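Local coordinates for protein D-hydantoinase (Ralstonia pickettii, PDB 1NFG) that probably catalyses the stereospecific hydrolysis of the cyclic amide bond of D-hydantoin derivatives, with two zinc ions bound in each subunit, at residues 69-72 with 73-77; 97-100 with 101-104; 315-319 with 320-324; 381-384 with 385-388; 441-444 with 445-448. All coordinates share one frame; numbering follows the deposited sequence.

Contact 1. Residues 69-72 with 73-77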
# COMPACT_ATOMS: atom_id res chain seq x y z
N SER A 69 -16.38 -18.74 -35.18
CA SER A 69 -14.94 -18.52 -35.15
C SER A 69 -14.24 -19.28 -36.27
O SER A 69 -14.69 -20.36 -36.68
CB SER A 69 -14.38 -18.94 -33.79
OG SER A 69 -14.81 -20.24 -33.44
N ALA A 70 -13.14 -18.72 -36.75
CA ALA A 70 -12.37 -19.33 -37.82
C ALA A 70 -11.88 -20.73 -37.44
O ALA A 70 -11.92 -21.65 -38.26
CB ALA A 70 -11.19 -18.44 -38.18
N ASP A 71 -11.41 -20.89 -36.21
CA ASP A 71 -10.92 -22.18 -35.75
C ASP A 71 -12.03 -23.03 -35.18
O ASP A 71 -13.04 -22.52 -34.70
CB ASP A 71 -9.85 -22.02 -34.66
CG ASP A 71 -8.45 -21.95 -35.22
OD1 ASP A 71 -8.19 -22.57 -36.27
OD2 ASP A 71 -7.59 -21.29 -34.59
N THR A 72 -11.83 -24.34 -35.24
CA THR A 72 -12.77 -25.31 -34.71
C THR A 72 -11.97 -26.11 -33.70
O THR A 72 -10.76 -25.92 -33.58
CB THR A 72 -13.29 -26.27 -35.79
OG1 THR A 72 -12.19 -26.97 -36.39
CG2 THR A 72 -14.05 -25.50 -36.87
N PHE A 73 -12.63 -27.00 -32.98
CA PHE A 73 -11.93 -27.82 -32.01
C PHE A 73 -10.80 -28.60 -32.69
O PHE A 73 -9.77 -28.89 -32.08
CB PHE A 73 -12.91 -28.76 -31.34
CG PHE A 73 -12.85 -28.74 -29.85
CD1 PHE A 73 -11.83 -29.41 -29.17
CD2 PHE A 73 -13.81 -28.07 -29.11
CE1 PHE A 73 -11.77 -29.40 -27.78
CE2 PHE A 73 -13.77 -28.05 -27.72
CZ PHE A 73 -12.75 -28.72 -27.05
N ALA A 74 -11.00 -28.94 -33.96
CA ALA A 74 -10.01 -29.70 -34.72
C ALA A 74 -8.83 -28.86 -35.20
O ALA A 74 -7.68 -29.26 -35.01
CB ALA A 74 -10.68 -30.36 -35.91
N THR A 75 -9.10 -27.72 -35.82
CA THR A 75 -8.03 -26.86 -36.32
C THR A 75 -7.18 -26.27 -35.21
O THR A 75 -5.98 -26.08 -35.38
CB THR A 75 -8.59 -25.68 -37.15
OG1 THR A 75 -9.58 -24.99 -36.38
CG2 THR A 75 -9.19 -26.17 -38.44
N ALA A 76 -7.80 -25.98 -34.07
CA ALA A 76 -7.06 -25.40 -32.95
C ALA A 76 -6.15 -26.41 -32.27
O ALA A 76 -4.96 -26.15 -32.09
CB ALA A 76 -8.04 -24.79 -31.94
N THR A 77 -6.71 -27.56 -31.88
CA THR A 77 -5.92 -28.60 -31.21
C THR A 77 -4.73 -29.04 -32.05
O THR A 77 -3.70 -29.42 -31.50
CB THR A 77 -6.77 -29.84 -30.87
OG1 THR A 77 -7.47 -30.27 -32.04
CG2 THR A 77 -7.76 -29.52 -29.76
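A capping box formed by Thr72 and Thr75 opens helix 73-82, each hydroxyl meeting the backbone amide of the other residue. Thr75 N points almost straight at Thr72 OG1, 3.2 Å away, and Thr72 N donates in turn to Thr75 OG1 at 2.6 Å (N-H...O angle 172°). Both hydroxyls sit between their own backbone N and carbonyl carbon (chi1 59° for Thr72 and 53° for Thr75), which turns each oxygen to the partner's amide while the two side chains cross at about a right angle. Thr72 OG1 also takes a weak bond from Ala74 N, and the first regular helical bond follows at once, Ala76 N to Thr72 O at 3.0 Å. Asp71 brings OD1 to 2.8 Å from Thr75 OG1, beside the box. Its carboxylate is buried and is bonded to Asn408, Ala409 and His314, so the cap is tied to neighbouring loops. Glu61 accepts from Phe73 N, another amide of the helix start. The Asp71 side chain lies about 9 Å from that of the zinc ligand His59. The box is a classic N-terminal stop signal, here starting a helix of the TIM barrel between strands 48-58 and 85-93.

Contact 2. Residues 97-100 with 101-104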
# COMPACT_ATOMS: atom_id res chain seq x y z
N GLY A 97 -30.99 -19.37 -21.72
CA GLY A 97 -32.23 -20.11 -21.79
C GLY A 97 -32.06 -21.62 -21.80
O GLY A 97 -33.04 -22.36 -21.71
N HIS A 98 -30.82 -22.08 -21.91
CA HIS A 98 -30.54 -23.52 -21.93
C HIS A 98 -29.77 -23.96 -20.67
O HIS A 98 -29.25 -23.13 -19.93
CB HIS A 98 -29.79 -23.87 -23.21
CG HIS A 98 -30.61 -23.70 -24.46
ND1 HIS A 98 -31.61 -24.57 -24.82
CD2 HIS A 98 -30.60 -22.72 -25.40
CE1 HIS A 98 -32.18 -24.15 -25.93
NE2 HIS A 98 -31.59 -23.02 -26.30
N SER A 99 -29.72 -25.27 -20.44
CA SER A 99 -29.04 -25.82 -19.27
C SER A 99 -27.53 -25.95 -19.44
O SER A 99 -26.99 -25.76 -20.54
CB SER A 99 -29.61 -27.20 -18.94
OG SER A 99 -29.29 -28.12 -19.97
N LEU A 100 -26.85 -26.28 -18.35
CA LEU A 100 -25.41 -26.46 -18.41
C LEU A 100 -25.16 -27.78 -19.13
O LEU A 100 -24.31 -27.87 -20.02
CB LEU A 100 -24.80 -26.47 -16.99
CG LEU A 100 -24.99 -25.15 -16.24
CD1 LEU A 100 -24.25 -25.19 -14.92
CD2 LEU A 100 -24.48 -24.00 -17.09
N ALA A 101 -25.93 -28.80 -18.75
CA ALA A 101 -25.82 -30.10 -19.39
C ALA A 101 -25.95 -29.93 -20.91
O ALA A 101 -25.12 -30.45 -21.66
CB ALA A 101 -26.89 -31.03 -18.86
N GLU A 102 -26.98 -29.20 -21.35
CA GLU A 102 -27.20 -28.97 -22.78
C GLU A 102 -25.89 -28.44 -23.38
O GLU A 102 -25.51 -28.79 -24.50
CB GLU A 102 -28.34 -27.95 -23.04
CG GLU A 102 -29.83 -28.45 -22.91
CD GLU A 102 -30.85 -27.53 -23.66
OE1 GLU A 102 -30.61 -27.26 -24.85
OE2 GLU A 102 -31.89 -27.09 -23.08
N ALA A 103 -25.20 -27.59 -22.61
CA ALA A 103 -23.93 -26.98 -23.04
C ALA A 103 -22.79 -27.99 -23.13
O ALA A 103 -22.04 -28.01 -24.11
CB ALA A 103 -23.55 -25.84 -22.09
N VAL A 104 -22.66 -28.82 -22.10
CA VAL A 104 -21.61 -29.82 -22.10
C VAL A 104 -21.81 -30.75 -23.29
O VAL A 104 -20.86 -31.06 -24.03
CB VAL A 104 -21.65 -30.65 -20.82
CG1 VAL A 104 -20.61 -31.75 -20.90
CG2 VAL A 104 -21.42 -29.75 -19.62
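His98 ND1 donates to Glu102 OE2 over 3.1 Å (N-H...O angle 165°), a histidine-carboxylate hydrogen bond spanning four residues across the start of helix 100-111. OE2 lies in the plane of the imidazole and is met on its syn side; the donor is tilted out of the carboxylate plane, and ring and carboxylate are turned 76° apart. In Glu102, CG lies beside the backbone N (chi1 -78°) and the extended chain beyond it carries the carboxylate back to His98, the residue before the cap. Ser99 is the N-cap: its OG accepts from Glu102 N at 2.9 Å. One glutamate thus serves both interactions, its amide held by Ser99 and its carboxylate by His98. The backbone continues the helix with Ala103 N to Ser99 O at 3.3 Å and Val104 N to Leu100 O at 2.8 Å. Packing forms the next layer: Glu102 CG lies against Ser99 OG, and Leu100 is buried, its side chain packing on Val132, Ile123 and Leu139. Glu135 accepts from Leu100 N and Ala101 N with its two carboxylate oxygens. With Glu102 and Glu135 both beside the amino end of the helix, the negative charges probably interact favourably with its dipole, and the carboxylate of Glu102 would tend to favour a protonated His98.

Contact 3. Residues 315-319 with 320-324; sequences CSWLF and KGHKD
Trp317 turns the edge of its six-membered ring onto the face of His322 in an edge-to-face pair, the ring centres 5.5 Å apart and the planes at 76°. CE3 makes the approach, 3.8 Å from His322 CG and displaced toward the rim of the imidazole. Leu318 reaches the same imidazole with its branch point, CG lying 3.7 Å from His322 NE2. The backbone sets this up: Leu318 O receives two successive amides, His322 N at 2.9 Å from above the carbonyl plane and Lys323 N at 2.8 Å nearly along the C=O axis. The chain therefore folds back on itself and lays His322 and Lys323 against the residues that precede the bend. Lys323 bends at its second torsion (chi2 -65°), which sends the aliphatic part past Trp317, with CE 3.9 Å from Trp317 CB, while NZ is bound by the carbonyl oxygens of Pro334 and Gly336. Phe319 crosses Lys323 at about a right angle, CD1 being 4.0 Å from Lys323 CB, and its ring also has a cation-pi partner in Lys282. Asp411 accepts from Phe319 N and Lys320 N. Trp317 NE1 makes a weak bond to the backbone of Asn335, a probable substrate-binding residue. The bend lies in the long loop after strand 310-311, just past the zinc ligand Asp313, at the C-terminal end of the last barrel strand, as in the amidohydrolase fold.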
# COMPACT_ATOMS: atom_id res chain seq x y z
N CYS A 315 -8.44 -17.12 -29.36
CA CYS A 315 -9.67 -16.81 -30.09
C CYS A 315 -9.32 -16.79 -31.57
O CYS A 315 -8.15 -16.67 -31.95
CB CYS A 315 -10.23 -15.45 -29.67
SG CYS A 315 -10.93 -15.43 -28.02
N SER A 316 -10.34 -16.90 -32.42
CA SER A 316 -10.09 -16.91 -33.85
C SER A 316 -11.09 -16.08 -34.64
O SER A 316 -12.10 -16.59 -35.12
CB SER A 316 -10.08 -18.35 -34.36
OG SER A 316 -11.08 -19.13 -33.71
N TRP A 317 -10.81 -14.78 -34.76
CA TRP A 317 -11.67 -13.89 -35.52
C TRP A 317 -10.86 -13.40 -36.71
O TRP A 317 -9.97 -12.56 -36.56
CB TRP A 317 -12.11 -12.71 -34.66
CG TRP A 317 -12.89 -13.11 -33.45
CD1 TRP A 317 -12.59 -12.79 -32.16
CD2 TRP A 317 -14.08 -13.90 -33.41
NE1 TRP A 317 -13.52 -13.34 -31.31
CE2 TRP A 317 -14.45 -14.02 -32.05
CE3 TRP A 317 -14.87 -14.52 -34.38
CZ2 TRP A 317 -15.58 -14.74 -31.64
CZ3 TRP A 317 -16.00 -15.23 -33.97
CH2 TRP A 317 -16.34 -15.34 -32.61
N LEU A 318 -11.15 -13.95 -37.88
CA LEU A 318 -10.45 -13.58 -39.10
C LEU A 318 -10.28 -12.08 -39.18
O LEU A 318 -11.22 -11.33 -38.92
CB LEU A 318 -11.21 -14.07 -40.33
CG LEU A 318 -11.39 -15.57 -40.51
CD1 LEU A 318 -12.23 -15.81 -41.75
CD2 LEU A 318 -10.03 -16.26 -40.62
N PHE A 319 -9.08 -11.64 -39.54
CA PHE A 319 -8.84 -10.22 -39.67
C PHE A 319 -9.76 -9.71 -40.77
O PHE A 319 -10.34 -8.62 -40.64
CB PHE A 319 -7.39 -9.95 -40.05
CG PHE A 319 -7.10 -8.50 -40.30
CD1 PHE A 319 -7.40 -7.55 -39.33
CD2 PHE A 319 -6.54 -8.09 -41.50
CE1 PHE A 319 -7.15 -6.20 -39.56
CE2 PHE A 319 -6.28 -6.74 -41.74
CZ PHE A 319 -6.58 -5.79 -40.77
N LYS A 320 -9.90 -10.49 -41.83
CA LYS A 320 -10.76 -10.10 -42.94
C LYS A 320 -12.22 -10.45 -42.67
O LYS A 320 -13.07 -9.57 -42.53
CB LYS A 320 -10.30 -10.77 -44.23
CG LYS A 320 -10.98 -10.18 -45.44
CD LYS A 320 -10.45 -10.75 -46.74
CE LYS A 320 -11.13 -10.10 -47.94
NZ LYS A 320 -10.58 -10.63 -49.23
N GLY A 321 -12.52 -11.73 -42.57
CA GLY A 321 -13.90 -12.10 -42.31
C GLY A 321 -14.60 -11.50 -41.09
O GLY A 321 -15.73 -11.02 -41.21
N HIS A 322 -13.95 -11.50 -39.93
CA HIS A 322 -14.57 -11.03 -38.70
C HIS A 322 -14.22 -9.64 -38.14
O HIS A 322 -15.12 -8.86 -37.80
CB HIS A 322 -14.34 -12.07 -37.61
CG HIS A 322 -14.64 -13.47 -38.06
ND1 HIS A 322 -15.91 -13.89 -38.41
CD2 HIS A 322 -13.83 -14.53 -38.27
CE1 HIS A 322 -15.86 -15.15 -38.81
NE2 HIS A 322 -14.61 -15.56 -38.73
N LYS A 323 -12.94 -9.33 -38.02
CA LYS A 323 -12.52 -8.03 -37.50
C LYS A 323 -13.12 -6.91 -38.34
O LYS A 323 -13.41 -5.81 -37.83
CB LYS A 323 -10.99 -7.93 -37.51
CG LYS A 323 -10.28 -8.90 -36.58
CD LYS A 323 -10.60 -8.61 -35.12
CE LYS A 323 -9.85 -9.54 -34.18
NZ LYS A 323 -10.08 -9.17 -32.77
N ASP A 324 -13.33 -7.20 -39.61
CA ASP A 324 -13.89 -6.26 -40.57
C ASP A 324 -15.15 -5.54 -40.12
O ASP A 324 -15.29 -4.34 -40.35
CB ASP A 324 -14.17 -6.97 -41.89
CG ASP A 324 -13.11 -6.69 -42.93
OD1 ASP A 324 -12.79 -5.49 -43.12
OD2 ASP A 324 -12.61 -7.64 -43.55

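Contact 4. Residues 381-384 with 385-388; sequences TIAV and GSDA
Ala383 O is the hub, gripped twice by Ser386: the amide N donates over 3.1 Å and the hydroxyl OG over 3.0 Å. Both donors come from the same face of the carbonyl, standing well above its plane, so N and OG of one serine hold the oxygen from one side. The hydroxyl is brought there because OG lies beside its own backbone N (chi1 -58°), which folds the side chain back over the turn. In that position Ser386 OG is also 3.1 Å from Ala383 N and 3.7 Å from Ala383 CB. Thr381 OG1 stands a little farther off, 4.0 Å from Ser386 OG. The backbone bond is the closing one of a type II beta turn from Ala383 to Ser386, with Val384 and Gly385 at the corners; Gly385 has the positive phi (114°) usual at the third position of such a turn. Val384 directs its CB away from Gly385 and Ser386, although CG1 still rests 3.4 Å from Gly385 N. Beyond this first shell, Ile28 makes backbone bonds to Gly385 and Ser386, fastening the turn to strand 27-31, and Ile382 buries its side chain among Ile10, Leu21, Val49 and Pro51. A second subunit also meets this loop: Val384 packs on Ala19 of that chain, and Thr381 OG1 makes a weak hydrogen bond to Asp14 O of the same neighbour. Next along the chain, Asp387 forms a salt bridge with Lys379 and a hydrogen bond with Gln378, just ahead of strand 390-400.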
# COMPACT_ATOMS: atom_id res chain seq x y z
N THR A 381 3.96 -32.99 -15.49
CA THR A 381 5.40 -33.17 -15.49
C THR A 381 5.84 -34.38 -16.28
O THR A 381 5.15 -34.83 -17.20
CB THR A 381 5.94 -33.38 -14.07
OG1 THR A 381 5.26 -34.49 -13.47
CG2 THR A 381 5.71 -32.15 -13.22
N ILE A 382 7.02 -34.87 -15.92
CA ILE A 382 7.61 -36.04 -16.53
C ILE A 382 8.14 -36.88 -15.39
O ILE A 382 9.24 -36.65 -14.88
CB ILE A 382 8.75 -35.67 -17.49
CG1 ILE A 382 8.18 -34.94 -18.70
CG2 ILE A 382 9.51 -36.92 -17.91
CD1 ILE A 382 9.22 -34.47 -19.67
N ALA A 383 7.33 -37.84 -14.98
CA ALA A 383 7.68 -38.74 -13.89
C ALA A 383 7.10 -40.12 -14.20
O ALA A 383 6.32 -40.28 -15.14
CB ALA A 383 7.11 -38.20 -12.57
N VAL A 384 7.49 -41.12 -13.42
CA VAL A 384 6.97 -42.44 -13.66
C VAL A 384 5.50 -42.45 -13.28
O VAL A 384 5.15 -42.18 -12.14
CB VAL A 384 7.74 -43.50 -12.86
CG1 VAL A 384 7.02 -44.84 -12.93
CG2 VAL A 384 9.14 -43.62 -13.42
N GLY A 385 4.66 -42.76 -14.25
CA GLY A 385 3.23 -42.79 -14.00
C GLY A 385 2.52 -41.70 -14.78
O GLY A 385 1.30 -41.73 -14.94
N SER A 386 3.28 -40.73 -15.27
CA SER A 386 2.71 -39.62 -16.02
C SER A 386 2.25 -40.10 -17.39
O SER A 386 2.79 -41.07 -17.92
CB SER A 386 3.76 -38.52 -16.23
OG SER A 386 4.26 -38.05 -15.00
N ASP A 387 1.25 -39.43 -17.95
CA ASP A 387 0.83 -39.78 -19.29
C ASP A 387 2.07 -39.36 -20.06
O ASP A 387 2.77 -38.44 -19.65
CB ASP A 387 -0.35 -38.92 -19.75
CG ASP A 387 -1.67 -39.41 -19.19
OD1 ASP A 387 -1.68 -40.36 -18.39
OD2 ASP A 387 -2.71 -38.82 -19.57
N ALA A 388 2.37 -40.02 -21.16
CA ALA A 388 3.54 -39.66 -21.92
C ALA A 388 3.26 -38.47 -22.83
O ALA A 388 3.33 -38.58 -24.05
CB ALA A 388 4.03 -40.85 -22.74

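Contact 5. Residues 441-444 with 445-448; sequences VGEP and TDGK
Glu443 and Asp446 exchange two hydrogen bonds across a type I beta turn from Glu443 to Asp446. One is the closing backbone bond, Asp446 N to Glu443 O at 2.8 Å (N-H...O angle 166°); the other runs from Glu443 N to Asp446 OD2 at 2.5 Å and is nearly straight. The amide meets the carboxylate from above its plane rather than within it. Asp446 can reach back because CG is set beside its own backbone N (chi1 -62°), which swings the carboxylate over the residue that opens the turn. The same oxygen, Asp446 OD2, lies 3.6 Å from Glu443 CB, a CH2-to-carboxylate contact. Pro444 and Thr445 occupy the two corners, the proline ring being compatible with the phi of the first.

Apolar packing is slight and lies at the surface. Thr445 places CG2, not its hydroxyl, between the backbone N and the carbonyl carbon, and this methyl comes 3.3 Å from Glu443 CB.

Charge forms the third group. The end of the Glu443 chain leads away from the turn, bent at its second torsion, and its OE2 remains 6.0 Å from Asp446 OD1. Lys432, on strand 432-436, makes a salt bridge with Asp446 OD1 and also touches the Glu443 side chain, while Arg430 donates to Asp446 O and so holds the backbone carbonyl. Asp446 therefore divides its carboxylate, with OD2 taking the Glu443 amide and OD1 pairing with a lysine; Lys432 probably stabilises its negative charge and offsets any repulsion from Glu443.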
# COMPACT_ATOMS: atom_id res chain seq x y z
N VAL A 441 1.38 -35.35 -37.44
CA VAL A 441 1.19 -36.71 -37.93
C VAL A 441 0.22 -37.50 -37.05
O VAL A 441 0.33 -38.72 -36.95
CB VAL A 441 2.54 -37.47 -37.99
CG1 VAL A 441 3.47 -36.77 -38.97
CG2 VAL A 441 3.18 -37.54 -36.59
N GLY A 442 -0.72 -36.79 -36.43
CA GLY A 442 -1.69 -37.44 -35.57
C GLY A 442 -3.04 -37.59 -36.22
O GLY A 442 -3.20 -37.34 -37.42
N GLU A 443 -4.02 -38.01 -35.43
CA GLU A 443 -5.39 -38.21 -35.89
C GLU A 443 -6.34 -37.39 -35.02
O GLU A 443 -6.17 -37.33 -33.80
CB GLU A 443 -5.78 -39.69 -35.74
CG GLU A 443 -4.82 -40.66 -36.39
CD GLU A 443 -5.29 -41.08 -37.76
OE1 GLU A 443 -5.53 -40.19 -38.61
OE2 GLU A 443 -5.41 -42.31 -37.98
N PRO A 444 -7.37 -36.77 -35.62
CA PRO A 444 -8.33 -35.97 -34.86
C PRO A 444 -9.07 -36.82 -33.84
O PRO A 444 -9.88 -36.34 -33.05
CB PRO A 444 -9.25 -35.41 -35.94
CG PRO A 444 -9.21 -36.47 -36.99
CD PRO A 444 -7.74 -36.81 -37.04
N THR A 445 -8.76 -38.11 -33.85
CA THR A 445 -9.39 -39.06 -32.96
C THR A 445 -8.51 -39.36 -31.74
O THR A 445 -8.92 -40.07 -30.82
CB THR A 445 -9.71 -40.36 -33.74
OG1 THR A 445 -10.37 -41.29 -32.88
CG2 THR A 445 -8.42 -41.00 -34.27
N ASP A 446 -7.31 -38.79 -31.72
CA ASP A 446 -6.37 -39.01 -30.62
C ASP A 446 -6.76 -38.37 -29.28
O ASP A 446 -6.64 -39.00 -28.23
CB ASP A 446 -4.97 -38.51 -30.98
CG ASP A 446 -4.37 -39.25 -32.17
OD1 ASP A 446 -4.57 -40.47 -32.29
OD2 ASP A 446 -3.67 -38.59 -32.98
N GLY A 447 -7.23 -37.12 -29.34
CA GLY A 447 -7.60 -36.40 -28.14
C GLY A 447 -8.75 -36.97 -27.33
O GLY A 447 -9.76 -37.38 -27.89
N LYS A 448 -8.60 -36.98 -26.01
CA LYS A 448 -9.65 -37.49 -25.14
C LYS A 448 -10.02 -36.48 -24.06
O LYS A 448 -9.20 -35.66 -23.65
CB LYS A 448 -9.21 -38.81 -24.49
CG LYS A 448 -8.90 -39.92 -25.49
CD LYS A 448 -10.00 -40.05 -26.55
CE LYS A 448 -9.69 -41.12 -27.60
NZ LYS A 448 -9.93 -42.49 -27.06

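In the fold
The five contacts follow one another along the chain in numerical order, each a local bend or cap. Contacts 1 and 2 begin helices 73-82 and 100-111, on the two sides of strand 85-93 in sequence, with centres about 21 Å apart. Contact 3 joins contact 1 directly, centres about 13 Å apart: Ala70 N probably bonds to Ser316 O, and Ala70 packs on Leu318. Contact 4 lies about 38 Å from contact 3 between centres, across the chain's centre. Contact 5 follows strand 439-440, its nearest atoms about 5 Å from contact 1 without touching. Contacts 1 to 3 thus belong to the barrel that carries the zinc site; contacts 4 and 5 lie away from it, contact 4 at a subunit interface.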